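Local coordinates for protein ADP-ribose pyrophosphatase (Streptococcus suis, PDB 3O8S) that probably hydrolyses ADP-ribose or a related nucleoside diphosphate derivative, as a member of the Nudix hydrolase family, at residues E88-S94 with P178-N184; V114-A118 with N162-V166. All blocks are in the same frame, centred on the assembly; numbering follows the deposited sequence.

Contact 1: residues E88-S94 with P178-N184; sequences ENDGLWS and PLYLGKN. With EDO (1,2-ethanediol), chain F.
This is a surface contact between backbones in the Nudix fold: the tip of the hairpin joining strands 82-87 and 93-99 meets the loop that leads from strand 167-171 towards helix 186-197. Glu-88 to Gly-91 form a type I turn, Gly-91 N bonding to Glu-88 O (2.8 Å). With Glu-88 N to Leu-92 O at 3.0 Å and Gly-91 at phi/psi 79/3, this is a type I turn with a G1 bulge. Trp-93, extended, makes a single bridge with Leu-179 (CA to CA 4.6 Å). Its N donates to Pro-178 O at 2.8 Å, and its O accepts from Tyr-180 N at 3.0 Å, the bonding pattern of a parallel bridge. Past it, Tyr-180 centres an inverse gamma turn, and its O takes the N atoms of Lys-183 and Asn-184, both at 3.0 Å, curling the chain back. Leu-92 (chi1 m, chi2 t) packs CD2 on Pro-178 CB at 4.0 Å and CB on Tyr-180 CB at 3.9 Å. Trp-93 CD1 lies 4.0 Å from Pro-178 CD, while its indole stacks edge-to-face with Phe-171. Asn-184 OD1 bonds Leu-95 N further along the strand. Lys-183, chi1 m then fully extended, reaches across to a salt bridge, NZ to Glu-88 OE1 at 2.8 Å; an ethanediol O2 sits 3.1 Å from that NZ and 2.6 Å from Ser-94 OG.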
# COMPACT_ATOMS: atom_id res chain seq x y z
N GLU A 88 18.32 14.59 -10.26
CA GLU A 88 17.59 15.05 -11.43
C GLU A 88 18.22 16.34 -11.99
O GLU A 88 19.07 16.93 -11.32
CB GLU A 88 16.12 15.26 -11.08
CG GLU A 88 15.35 13.96 -11.02
CD GLU A 88 13.93 14.13 -10.53
OE1 GLU A 88 13.74 14.38 -9.32
OE2 GLU A 88 13.00 13.98 -11.36
N ASN A 89 17.80 16.76 -13.22
CA ASN A 89 18.31 17.95 -13.93
C ASN A 89 18.39 19.21 -13.05
O ASN A 89 19.34 19.98 -13.18
CB ASN A 89 17.46 18.27 -15.17
CG ASN A 89 17.61 17.30 -16.33
OD1 ASN A 89 18.49 16.43 -16.35
ND2 ASN A 89 16.76 17.45 -17.33
N ASP A 90 17.41 19.41 -12.14
CA ASP A 90 17.32 20.53 -11.20
C ASP A 90 18.33 20.44 -10.02
O ASP A 90 18.34 21.34 -9.17
CB ASP A 90 15.88 20.64 -10.67
CG ASP A 90 15.28 19.34 -10.18
OD1 ASP A 90 14.99 18.46 -11.03
OD2 ASP A 90 15.03 19.22 -8.97
N GLY A 91 19.16 19.40 -9.98
CA GLY A 91 20.16 19.19 -8.93
C GLY A 91 19.68 18.62 -7.61
O GLY A 91 20.47 18.52 -6.66
N LEU A 92 18.38 18.29 -7.50
CA LEU A 92 17.80 17.71 -6.28
C LEU A 92 17.87 16.19 -6.33
O LEU A 92 17.90 15.59 -7.41
CB LEU A 92 16.37 18.18 -6.01
CG LEU A 92 16.17 19.71 -5.81
CD1 LEU A 92 14.70 20.03 -5.75
CD2 LEU A 92 16.87 20.22 -4.55
N TRP A 93 17.91 15.57 -5.14
CA TRP A 93 18.07 14.14 -4.97
C TRP A 93 16.82 13.47 -4.43
O TRP A 93 16.09 14.02 -3.59
CB TRP A 93 19.26 13.85 -4.06
CG TRP A 93 20.56 14.33 -4.64
CD1 TRP A 93 21.00 15.63 -4.69
CD2 TRP A 93 21.58 13.54 -5.26
NE1 TRP A 93 22.24 15.68 -5.28
CE2 TRP A 93 22.63 14.41 -5.62
CE3 TRP A 93 21.72 12.16 -5.50
CZ2 TRP A 93 23.79 13.95 -6.27
CZ3 TRP A 93 22.87 11.71 -6.13
CH2 TRP A 93 23.89 12.60 -6.51
N SER A 94 16.56 12.27 -4.95
CA SER A 94 15.39 11.55 -4.52
C SER A 94 15.60 10.04 -4.64
O SER A 94 16.53 9.57 -5.30
CB SER A 94 14.16 11.99 -5.32
OG SER A 94 14.27 11.73 -6.71
N PRO A 178 21.02 17.81 -1.24
CA PRO A 178 19.72 18.53 -1.27
C PRO A 178 18.61 17.64 -1.83
O PRO A 178 18.79 17.00 -2.86
CB PRO A 178 19.98 19.77 -2.15
CG PRO A 178 21.27 19.53 -2.83
CD PRO A 178 22.03 18.45 -2.12
N LEU A 179 17.49 17.55 -1.11
CA LEU A 179 16.41 16.64 -1.45
C LEU A 179 15.23 17.29 -2.14
O LEU A 179 14.88 18.42 -1.85
CB LEU A 179 15.87 15.95 -0.18
CG LEU A 179 16.75 14.93 0.56
CD1 LEU A 179 16.11 14.57 1.89
CD2 LEU A 179 16.93 13.64 -0.26
N TYR A 180 14.56 16.52 -3.01
CA TYR A 180 13.30 16.91 -3.64
C TYR A 180 12.26 16.49 -2.59
O TYR A 180 11.87 15.32 -2.53
CB TYR A 180 13.15 16.20 -5.02
CG TYR A 180 12.08 16.74 -5.95
CD1 TYR A 180 10.81 17.08 -5.48
CD2 TYR A 180 12.29 16.79 -7.33
CE1 TYR A 180 9.80 17.51 -6.34
CE2 TYR A 180 11.29 17.21 -8.20
CZ TYR A 180 10.04 17.55 -7.71
OH TYR A 180 9.05 17.95 -8.57
N LEU A 181 11.94 17.42 -1.67
CA LEU A 181 11.08 17.20 -0.50
C LEU A 181 9.66 16.73 -0.85
O LEU A 181 9.11 15.90 -0.11
CB LEU A 181 11.04 18.42 0.43
CG LEU A 181 12.41 18.80 1.07
CD1 LEU A 181 12.36 20.17 1.72
CD2 LEU A 181 12.91 17.71 2.05
N GLY A 182 9.12 17.19 -1.99
CA GLY A 182 7.82 16.75 -2.49
C GLY A 182 7.81 15.26 -2.80
O GLY A 182 6.76 14.61 -2.74
N LYS A 183 9.00 14.69 -3.11
CA LYS A 183 9.19 13.28 -3.42
C LYS A 183 9.55 12.48 -2.17
O LYS A 183 9.00 11.40 -1.98
CB LYS A 183 10.27 13.09 -4.50
CG LYS A 183 9.74 13.46 -5.87
CD LYS A 183 10.77 13.31 -6.94
CE LYS A 183 10.12 13.60 -8.26
NZ LYS A 183 11.09 13.59 -9.36
N ASN A 184 10.44 13.01 -1.32
CA ASN A 184 10.85 12.32 -0.09
C ASN A 184 11.45 13.29 0.92
O ASN A 184 12.38 14.02 0.59
CB ASN A 184 11.85 11.17 -0.39
CG ASN A 184 12.83 11.47 -1.51
OD1 ASN A 184 12.81 10.83 -2.56
ND2 ASN A 184 13.66 12.49 -1.37
C1 EDO F . 13.69 10.52 -10.75
O1 EDO F . 12.58 10.47 -11.66
C2 EDO F . 13.25 9.96 -9.41
O2 EDO F . 12.69 11.00 -8.60

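Contact 2: residues V114-A118 with N162-V166. With EDO (1,2-ethanediol), chain C.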
# COMPACT_ATOMS: atom_id res chain seq x y z
N VAL A 114 13.99 1.43 -10.80
CA VAL A 114 15.34 1.39 -10.21
C VAL A 114 16.33 1.09 -11.31
O VAL A 114 17.37 1.75 -11.38
CB VAL A 114 15.48 0.40 -9.03
CG1 VAL A 114 16.94 0.28 -8.59
CG2 VAL A 114 14.62 0.84 -7.87
N LYS A 115 16.00 0.11 -12.19
CA LYS A 115 16.84 -0.27 -13.32
C LYS A 115 17.04 0.91 -14.28
O LYS A 115 18.18 1.24 -14.60
CB LYS A 115 16.28 -1.48 -14.08
CG LYS A 115 17.20 -2.00 -15.19
CD LYS A 115 18.54 -2.53 -14.63
CE LYS A 115 19.43 -3.12 -15.68
NZ LYS A 115 20.59 -3.81 -15.06
N GLU A 116 15.94 1.58 -14.67
CA GLU A 116 15.94 2.71 -15.60
C GLU A 116 16.60 3.97 -15.04
O GLU A 116 17.24 4.68 -15.80
CB GLU A 116 14.50 3.06 -16.00
CG GLU A 116 13.88 2.08 -16.98
CD GLU A 116 12.40 2.27 -17.28
OE1 GLU A 116 11.75 3.12 -16.63
OE2 GLU A 116 11.90 1.55 -18.17
N GLU A 117 16.42 4.26 -13.75
CA GLU A 117 16.93 5.49 -13.14
C GLU A 117 18.31 5.36 -12.49
O GLU A 117 19.03 6.36 -12.46
CB GLU A 117 15.93 5.99 -12.08
CG GLU A 117 14.63 6.49 -12.68
CD GLU A 117 13.47 6.68 -11.73
OE1 GLU A 117 13.71 6.89 -10.52
OE2 GLU A 117 12.31 6.65 -12.21
N ALA A 118 18.65 4.18 -11.93
CA ALA A 118 19.91 4.01 -11.20
C ALA A 118 20.86 2.94 -11.79
O ALA A 118 22.01 2.84 -11.32
CB ALA A 118 19.61 3.68 -9.73
N ASN A 162 20.90 8.14 -18.93
CA ASN A 162 19.46 8.01 -19.15
C ASN A 162 18.80 9.40 -19.21
O ASN A 162 19.43 10.41 -18.90
CB ASN A 162 18.79 7.13 -18.07
CG ASN A 162 18.82 7.68 -16.67
OD1 ASN A 162 17.83 8.20 -16.16
ND2 ASN A 162 19.96 7.56 -16.02
N SER A 163 17.53 9.43 -19.65
CA SER A 163 16.71 10.63 -19.86
C SER A 163 16.03 11.14 -18.57
O SER A 163 15.46 12.23 -18.59
CB SER A 163 15.64 10.33 -20.90
OG SER A 163 14.82 9.25 -20.48
N GLU A 164 16.07 10.36 -17.49
CA GLU A 164 15.41 10.73 -16.24
C GLU A 164 16.34 11.32 -15.18
O GLU A 164 15.95 12.26 -14.49
CB GLU A 164 14.67 9.51 -15.64
CG GLU A 164 13.37 9.18 -16.35
CD GLU A 164 12.99 7.71 -16.38
OE1 GLU A 164 12.69 7.15 -15.30
OE2 GLU A 164 12.96 7.13 -17.49
N THR A 165 17.54 10.73 -14.99
CA THR A 165 18.47 11.14 -13.93
C THR A 165 19.86 11.35 -14.49
O THR A 165 20.15 10.90 -15.61
CB THR A 165 18.48 10.11 -12.77
OG1 THR A 165 19.06 8.88 -13.21
CG2 THR A 165 17.11 9.89 -12.18
N VAL A 166 20.73 12.04 -13.72
CA VAL A 166 22.07 12.44 -14.19
C VAL A 166 23.21 11.90 -13.30
O VAL A 166 24.37 11.92 -13.72
CB VAL A 166 22.15 13.99 -14.38
CG1 VAL A 166 21.27 14.45 -15.53
CG2 VAL A 166 21.78 14.75 -13.09
C1 EDO C . 24.76 3.14 -8.95
O1 EDO C . 23.41 3.68 -8.85
C2 EDO C . 25.36 2.64 -7.63
O2 EDO C . 25.79 3.75 -6.84
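Thr-165 is the residue to look at first. With chi1 near +60° (p), its hydroxyl faces the last turn of helix 106-118 and donates to Glu-117 O at 2.6 Å, the one hydrogen bond between the two segments. It thus serves a carbonyl close to the end of the helix, and its methyl CG2 packs 4.1 Å from Glu-117 CB. Asn-162, also p, holds the threonine in place. Its OD1 accepts from Glu-164 N (3.1 Å) and Thr-165 N (2.8 Å), an Asx turn and Asx motif in one, while ND2 donates to Thr-165 OG1 at 3.2 Å and also bonds Gln-160 O. The same amide lies against the helix, CG 3.5 Å from Glu-116 O.

The acids are the striking feature. Glu-117 (chi1 m, chi2 t) extends its carboxylate alongside that of Glu-164, whose chi2 of 148° falls between wells: Glu-117 OE2 and Glu-164 OE1 are 3.2 Å apart, two acceptors with no hydrogen bond between them. The other oxygen, Glu-117 OE1, is held by Gly-97 N. Glu-116, likewise m and t, brings OE1 to 4.3 Å from Glu-164 OE2, so three carboxylates cluster here. Val-114, by contrast, points into the core against strands 70-79 and 120-132. Residues 114-118, VKEEA, fit the UXEEX part of the Nudix box (REUXEEXGU), with Glu-116 and Glu-117 as its EE pair; in relatives, glutamates of this motif bind the catalytic divalent cations. Glu-116 and Glu-117 are therefore candidate metal ligands on the Nudix helix, though no metal is bound among these atoms.

Contact 2 is nested along the chain inside the loop that contact 1 closes: 88-94 comes first, then 114-118 and 162-166, and 178-184 last. Their centres lie 14 Å apart within one Nudix domain. Strand 93-99 runs on towards helix 106-118, so the first segments of both contacts belong to consecutive elements, while the second segments flank strand 167-171, which pairs with strand 82-87. The contacts also touch directly: Asn-89 OD1 is 3.5 Å from Val-166 CG1, and Glu-88 CG is 3.9 Å from Glu-164 O. The hairpin tip thus touches both loops, and of the two it is 162-166 that also packs on the Nudix helix.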